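Local atomic coordinates of guanidinopropionase (Pseudomonas aeruginosa, PDB entry 3NIQ), a protein that hydrolyses 3-guanidinopropanoate to beta-alanine and urea with the help of two manganese ions per subunit, and works as a homohexamer. Residues D4-I14 and I77-G89. Sequence-based numbering, arbitrary orientation.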
ATOM      1  N   ASP A   4      43.456  -7.096   0.934  1.00 38.86           N
ATOM      2  CA  ASP A   4      42.825  -6.571   2.196  1.00 38.19           C
ATOM      3  C   ASP A   4      41.913  -5.347   1.968  1.00 36.22           C
ATOM      4  O   ASP A   4      41.731  -4.521   2.863  1.00 36.02           O
ATOM      5  CB  ASP A   4      43.888  -6.276   3.280  1.00 39.27           C
ATOM      6  CG  ASP A   4      44.887  -5.191   2.867  1.00 41.99           C
ATOM      7  OD1 ASP A   4      45.099  -4.967   1.651  1.00 45.36           O
ATOM      8  OD2 ASP A   4      45.474  -4.563   3.775  1.00 45.88           O
ATOM      9  N   HIS A   5      41.344  -5.238   0.772  1.00 33.76           N
ATOM     10  CA  HIS A   5      40.321  -4.225   0.508  1.00 31.33           C
ATOM     11  C   HIS A   5      39.124  -4.506   1.413  1.00 30.83           C
ATOM     12  O   HIS A   5      38.917  -5.647   1.810  1.00 30.93           O
ATOM     13  CB  HIS A   5      39.901  -4.280  -0.958  1.00 30.45           C
ATOM     14  CG  HIS A   5      40.995  -3.910  -1.915  1.00 29.46           C
ATOM     15  ND1 HIS A   5      40.784  -3.784  -3.272  1.00 29.88           N
ATOM     16  CD2 HIS A   5      42.306  -3.622  -1.711  1.00 29.07           C
ATOM     17  CE1 HIS A   5      41.916  -3.439  -3.866  1.00 32.02           C
ATOM     18  NE2 HIS A   5      42.856  -3.339  -2.940  1.00 31.88           N
ATOM     19  N   PRO A   6      38.340  -3.470   1.766  1.00 29.68           N
ATOM     20  CA  PRO A   6      37.066  -3.784   2.435  1.00 28.03           C
ATOM     21  C   PRO A   6      36.223  -4.697   1.544  1.00 27.76           C
ATOM     22  O   PRO A   6      36.333  -4.639   0.323  1.00 27.26           O
ATOM     23  CB  PRO A   6      36.400  -2.413   2.580  1.00 27.14           C
ATOM     24  CG  PRO A   6      37.571  -1.444   2.623  1.00 28.01           C
ATOM     25  CD  PRO A   6      38.550  -2.014   1.618  1.00 29.26           C
ATOM     26  N   GLN A   7      35.441  -5.577   2.158  1.00 26.50           N
ATOM     27  CA  GLN A   7      34.568  -6.470   1.414  1.00 26.92           C
ATOM     28  C   GLN A   7      33.194  -6.418   2.087  1.00 25.75           C
ATOM     29  O   GLN A   7      33.113  -6.213   3.302  1.00 26.46           O
ATOM     30  CB  GLN A   7      35.090  -7.927   1.424  1.00 27.16           C
ATOM     31  CG  GLN A   7      36.447  -8.184   0.725  1.00 28.45           C
ATOM     32  CD  GLN A   7      36.401  -8.073  -0.795  1.00 28.94           C
ATOM     33  OE1 GLN A   7      35.401  -8.381  -1.433  1.00 31.50           O
ATOM     34  NE2 GLN A   7      37.503  -7.638  -1.378  1.00 29.37           N
ATOM     35  N   PRO A   8      32.119  -6.605   1.302  1.00 24.85           N
ATOM     36  CA  PRO A   8      30.765  -6.678   1.849  1.00 25.87           C
ATOM     37  C   PRO A   8      30.661  -7.843   2.823  1.00 26.77           C
ATOM     38  O   PRO A   8      31.461  -8.770   2.727  1.00 26.95           O
ATOM     39  CB  PRO A   8      29.899  -7.010   0.618  1.00 26.00           C
ATOM     40  CG  PRO A   8      30.718  -6.630  -0.565  1.00 26.29           C
ATOM     41  CD  PRO A   8      32.147  -6.854  -0.154  1.00 25.66           C
ATOM     42  N   LEU A   9      29.677  -7.820   3.722  1.00 27.09           N
ATOM     43  CA  LEU A   9      29.402  -8.987   4.561  1.00 27.97           C
ATOM     44  C   LEU A   9      29.257 -10.236   3.681  1.00 29.04           C
ATOM     45  O   LEU A   9      28.629 -10.197   2.622  1.00 27.71           O
ATOM     46  CB  LEU A   9      28.146  -8.774   5.421  1.00 27.03           C
ATOM     47  CG  LEU A   9      28.177  -7.709   6.533  1.00 27.63           C
ATOM     48  CD1 LEU A   9      26.790  -7.520   7.205  1.00 22.00           C
ATOM     49  CD2 LEU A   9      29.236  -8.028   7.586  1.00 27.30           C
ATOM     50  N   ASP A  10      29.861 -11.339   4.105  1.00 30.60           N
ATOM     51  CA  ASP A  10      29.797 -12.573   3.325  1.00 32.25           C
ATOM     52  C   ASP A  10      28.404 -13.235   3.404  1.00 32.40           C
ATOM     53  O   ASP A  10      28.003 -13.730   4.465  1.00 31.46           O
ATOM     54  CB  ASP A  10      30.885 -13.538   3.796  1.00 33.38           C
ATOM     55  CG  ASP A  10      31.100 -14.702   2.836  1.00 36.03           C
ATOM     56  OD1 ASP A  10      30.433 -14.784   1.775  1.00 38.48           O
ATOM     57  OD2 ASP A  10      31.963 -15.539   3.162  1.00 40.80           O
ATOM     58  N   ALA A  11      27.687 -13.227   2.277  1.00 32.19           N
ATOM     59  CA  ALA A  11      26.301 -13.722   2.213  1.00 34.31           C
ATOM     60  C   ALA A  11      26.199 -15.237   2.387  1.00 35.31           C
ATOM     61  O   ALA A  11      25.116 -15.778   2.617  1.00 35.61           O
ATOM     62  CB  ALA A  11      25.640 -13.300   0.912  1.00 33.78           C
ATOM     63  N   ALA A  12      27.332 -15.921   2.259  1.00 36.81           N
ATOM     64  CA  ALA A  12      27.390 -17.363   2.503  1.00 37.25           C
ATOM     65  C   ALA A  12      27.330 -17.639   4.008  1.00 37.82           C
ATOM     66  O   ALA A  12      27.152 -18.781   4.427  1.00 38.76           O
ATOM     67  CB  ALA A  12      28.661 -17.931   1.902  1.00 36.79           C
ATOM     68  N   GLU A  13      27.463 -16.575   4.803  1.00 37.53           N
ATOM     69  CA  GLU A  13      27.563 -16.656   6.257  1.00 38.20           C
ATOM     70  C   GLU A  13      26.516 -15.778   6.958  1.00 37.04           C
ATOM     71  O   GLU A  13      26.045 -16.114   8.047  1.00 37.68           O
ATOM     72  CB  GLU A  13      28.960 -16.186   6.685  1.00 39.23           C
ATOM     73  CG  GLU A  13      29.392 -16.590   8.094  1.00 43.73           C
ATOM     74  CD  GLU A  13      30.116 -17.938   8.122  1.00 48.58           C
ATOM     75  OE1 GLU A  13      30.032 -18.649   9.153  1.00 50.11           O
ATOM     76  OE2 GLU A  13      30.770 -18.280   7.111  1.00 50.88           O
ATOM     77  N   ILE A  14      26.199 -14.633   6.355  1.00 34.53           N
ATOM     78  CA  ILE A  14      25.271 -13.674   6.942  1.00 32.68           C
ATOM     79  C   ILE A  14      24.191 -13.382   5.905  1.00 30.66           C
ATOM     80  O   ILE A  14      24.471 -12.771   4.875  1.00 30.58           O
ATOM     81  CB  ILE A  14      25.979 -12.370   7.399  1.00 33.33           C
ATOM     82  CG1 ILE A  14      27.076 -12.684   8.439  1.00 35.01           C
ATOM     83  CG2 ILE A  14      24.957 -11.401   8.026  1.00 31.37           C
ATOM     84  CD1 ILE A  14      28.113 -11.559   8.637  1.00 36.99           C
ATOM     85  N   ILE A  77      33.559  -7.393 -13.741  1.00 26.85           N
ATOM     86  CA  ILE A  77      34.227  -6.506 -12.795  1.00 25.81           C
ATOM     87  C   ILE A  77      33.869  -6.919 -11.373  1.00 26.03           C
ATOM     88  O   ILE A  77      32.703  -7.186 -11.066  1.00 25.82           O
ATOM     89  CB  ILE A  77      33.859  -5.032 -13.030  1.00 25.61           C
ATOM     90  CG1 ILE A  77      34.287  -4.614 -14.448  1.00 26.65           C
ATOM     91  CG2 ILE A  77      34.499  -4.141 -11.944  1.00 23.06           C
ATOM     92  CD1 ILE A  77      33.705  -3.272 -14.965  1.00 25.43           C
ATOM     93  N   ALA A  78      34.885  -7.010 -10.522  1.00 24.74           N
ATOM     94  CA  ALA A  78      34.687  -7.279  -9.112  1.00 25.71           C
ATOM     95  C   ALA A  78      35.230  -6.041  -8.389  1.00 25.83           C
ATOM     96  O   ALA A  78      36.419  -5.984  -8.063  1.00 26.26           O
ATOM     97  CB  ALA A  78      35.448  -8.551  -8.702  1.00 26.71           C
ATOM     98  N   PRO A  79      34.358  -5.029  -8.165  1.00 25.71           N
ATOM     99  CA  PRO A  79      34.794  -3.700  -7.724  1.00 25.80           C
ATOM    100  C   PRO A  79      35.616  -3.701  -6.434  1.00 26.20           C
ATOM    101  O   PRO A  79      36.597  -2.957  -6.327  1.00 26.77           O
ATOM    102  CB  PRO A  79      33.478  -2.935  -7.522  1.00 25.16           C
ATOM    103  CG  PRO A  79      32.433  -3.979  -7.365  1.00 24.04           C
ATOM    104  CD  PRO A  79      32.889  -5.122  -8.245  1.00 24.80           C
ATOM    105  N   TYR A  80      35.215  -4.516  -5.470  1.00 25.90           N
ATOM    106  CA  TYR A  80      35.848  -4.508  -4.168  1.00 27.01           C
ATOM    107  C   TYR A  80      37.235  -5.140  -4.187  1.00 27.65           C
ATOM    108  O   TYR A  80      38.035  -4.842  -3.309  1.00 28.14           O
ATOM    109  CB  TYR A  80      34.947  -5.174  -3.129  1.00 26.62           C
ATOM    110  CG  TYR A  80      33.509  -4.740  -3.287  1.00 26.53           C
ATOM    111  CD1 TYR A  80      33.133  -3.399  -3.111  1.00 25.30           C
ATOM    112  CD2 TYR A  80      32.527  -5.660  -3.638  1.00 24.81           C
ATOM    113  CE1 TYR A  80      31.798  -3.006  -3.278  1.00 27.21           C
ATOM    114  CE2 TYR A  80      31.215  -5.275  -3.815  1.00 25.86           C
ATOM    115  CZ  TYR A  80      30.855  -3.951  -3.638  1.00 26.96           C
ATOM    116  OH  TYR A  80      29.551  -3.580  -3.822  1.00 26.22           O
ATOM    117  N   ASP A  81      37.499  -6.013  -5.167  1.00 28.35           N
ATOM    118  CA  ASP A  81      38.848  -6.565  -5.377  1.00 29.51           C
ATOM    119  C   ASP A  81      39.714  -5.571  -6.123  1.00 29.22           C
ATOM    120  O   ASP A  81      40.884  -5.395  -5.778  1.00 30.15           O
ATOM    121  CB  ASP A  81      38.827  -7.905  -6.131  1.00 30.44           C
ATOM    122  CG  ASP A  81      38.228  -9.039  -5.304  1.00 31.88           C
ATOM    123  OD1 ASP A  81      38.295  -8.987  -4.064  1.00 32.44           O
ATOM    124  OD2 ASP A  81      37.687  -9.984  -5.904  1.00 36.05           O
ATOM    125  N   LEU A  82      39.126  -4.892  -7.110  1.00 27.79           N
ATOM    126  CA  LEU A  82      39.845  -3.884  -7.886  1.00 27.94           C
ATOM    127  C   LEU A  82      40.369  -2.735  -7.039  1.00 27.26           C
ATOM    128  O   LEU A  82      41.528  -2.359  -7.168  1.00 28.09           O
ATOM    129  CB  LEU A  82      38.982  -3.316  -9.017  1.00 27.59           C
ATOM    130  CG  LEU A  82      38.917  -4.093 -10.308  1.00 30.34           C
ATOM    131  CD1 LEU A  82      38.270  -3.200 -11.375  1.00 30.79           C
ATOM    132  CD2 LEU A  82      40.344  -4.518 -10.723  1.00 33.05           C
ATOM    133  N   VAL A  83      39.519  -2.173  -6.182  1.00 25.61           N
ATOM    134  CA  VAL A  83      39.892  -0.978  -5.400  1.00 23.81           C
ATOM    135  C   VAL A  83      39.241  -1.007  -4.027  1.00 23.51           C
ATOM    136  O   VAL A  83      38.423  -1.891  -3.741  1.00 23.26           O
ATOM    137  CB  VAL A  83      39.478   0.345  -6.123  1.00 23.96           C
ATOM    138  CG1 VAL A  83      40.006   0.370  -7.551  1.00 23.03           C
ATOM    139  CG2 VAL A  83      37.951   0.516  -6.117  1.00 21.81           C
ATOM    140  N   ARG A  84      39.607  -0.051  -3.177  1.00 23.37           N
ATOM    141  CA  ARG A  84      39.015   0.064  -1.856  1.00 24.05           C
ATOM    142  C   ARG A  84      37.719   0.881  -1.889  1.00 23.97           C
ATOM    143  O   ARG A  84      37.723   2.078  -2.231  1.00 23.61           O
ATOM    144  CB  ARG A  84      40.009   0.691  -0.886  1.00 24.47           C
ATOM    145  CG  ARG A  84      41.328  -0.100  -0.750  1.00 27.69           C
ATOM    146  CD  ARG A  84      42.333   0.662   0.117  1.00 30.58           C
ATOM    147  NE  ARG A  84      41.708   1.042   1.386  1.00 36.27           N
ATOM    148  CZ  ARG A  84      41.692   0.289   2.487  1.00 37.58           C
ATOM    149  NH1 ARG A  84      42.296  -0.899   2.498  1.00 37.26           N
ATOM    150  NH2 ARG A  84      41.088   0.742   3.587  1.00 34.49           N
ATOM    151  N   VAL A  85      36.624   0.216  -1.523  1.00 24.17           N
ATOM    152  CA  VAL A  85      35.274   0.796  -1.514  1.00 23.19           C
ATOM    153  C   VAL A  85      34.720   0.754  -0.097  1.00 23.17           C
ATOM    154  O   VAL A  85      34.928  -0.219   0.648  1.00 22.64           O
ATOM    155  CB  VAL A  85      34.313   0.029  -2.465  1.00 23.28           C
ATOM    156  CG1 VAL A  85      33.009   0.826  -2.696  1.00 19.86           C
ATOM    157  CG2 VAL A  85      34.986  -0.231  -3.808  1.00 22.50           C
ATOM    158  N   GLY A  86      34.016   1.811   0.289  1.00 22.43           N
ATOM    159  CA  GLY A  86      33.442   1.864   1.627  1.00 22.28           C
ATOM    160  C   GLY A  86      32.239   2.771   1.727  1.00 22.58           C
ATOM    161  O   GLY A  86      32.006   3.603   0.843  1.00 23.16           O
ATOM    162  N   ASP A  87      31.469   2.601   2.800  1.00 23.12           N
ATOM    163  CA  ASP A  87      30.328   3.477   3.093  1.00 23.64           C
ATOM    164  C   ASP A  87      30.868   4.636   3.907  1.00 23.78           C
ATOM    165  O   ASP A  87      31.238   4.484   5.068  1.00 23.95           O
ATOM    166  CB  ASP A  87      29.204   2.719   3.839  1.00 23.30           C
ATOM    167  CG  ASP A  87      27.929   3.555   4.015  1.00 23.52           C
ATOM    168  OD1 ASP A  87      28.031   4.787   4.121  1.00 20.09           O
ATOM    169  OD2 ASP A  87      26.817   2.980   4.061  1.00 20.26           O
ATOM    170  N   LEU A  88      30.943   5.795   3.271  1.00 23.83           N
ATOM    171  CA  LEU A  88      31.474   6.985   3.885  1.00 23.94           C
ATOM    172  C   LEU A  88      30.425   7.743   4.695  1.00 23.55           C
ATOM    173  O   LEU A  88      30.654   8.863   5.112  1.00 24.29           O
ATOM    174  CB  LEU A  88      32.067   7.902   2.800  1.00 24.73           C
ATOM    175  CG  LEU A  88      33.581   8.009   2.686  1.00 25.72           C
ATOM    176  CD1 LEU A  88      33.919   9.083   1.656  1.00 24.50           C
ATOM    177  CD2 LEU A  88      34.272   8.320   4.059  1.00 24.03           C
ATOM    178  N   GLY A  89      29.268   7.136   4.928  1.00 22.45           N
ATOM    179  CA  GLY A  89      28.244   7.804   5.728  1.00 21.56           C
ATOM    180  C   GLY A  89      27.489   8.818   4.874  1.00 21.17           C
ATOM    181  O   GLY A  89      27.488   8.725   3.631  1.00 19.92           O
TER
HETATM  182  O   HOH W   1      36.845  -2.621  -1.409  1.00 26.27           O
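His5 lays one face of its imidazole against the side chain of Arg84, whose CG lies 4.1 Å from the ring centroid in a CH-pi contact. The contact belongs to the outer edge of the arginase-family alpha/beta fold. Here the extended N-terminal arm packs on the short helix 79-82 and the start of strand 85-90, an outermost strand of the parallel sheet within the chain. The manganese site lies elsewhere.

The His5 ring reaches the C-terminal end of the helix, where several backbone carbonyls gather. His5 ND1 donates to Tyr80 O at 2.9 Å, with a bent N-H...O angle of 137°. That oxygen lies near the ring plane, but the nitrogen sits above the carbonyl plane. With its CG beside the backbone N (chi1 -65°), His5 swings its ring to this helix end.

Pro6 CD covers one face of the Arg84 guanidinium, and Pro6 CB comes to 3.3 Å from Val85 O. Arg84 NE is bonded to Ala34 O. Gln7 bends at chi2 and brings NE2 to Asp81 OD1 in a weak bond of 3.1 Å. Gln7 OE1 comes to 3.7 Å from Tyr80 CB, with the amide plane turned almost perpendicular to the Tyr80 ring. Pro8 lies over a face of that ring, with CG 3.6 Å from Tyr80 CE2. Leu307 of helix 294-317 also touches Tyr80.

A water bridges the two segments. The water oxygen accepts from Val85 N at 2.8 Å and lies 2.7 Å from Pro6 O.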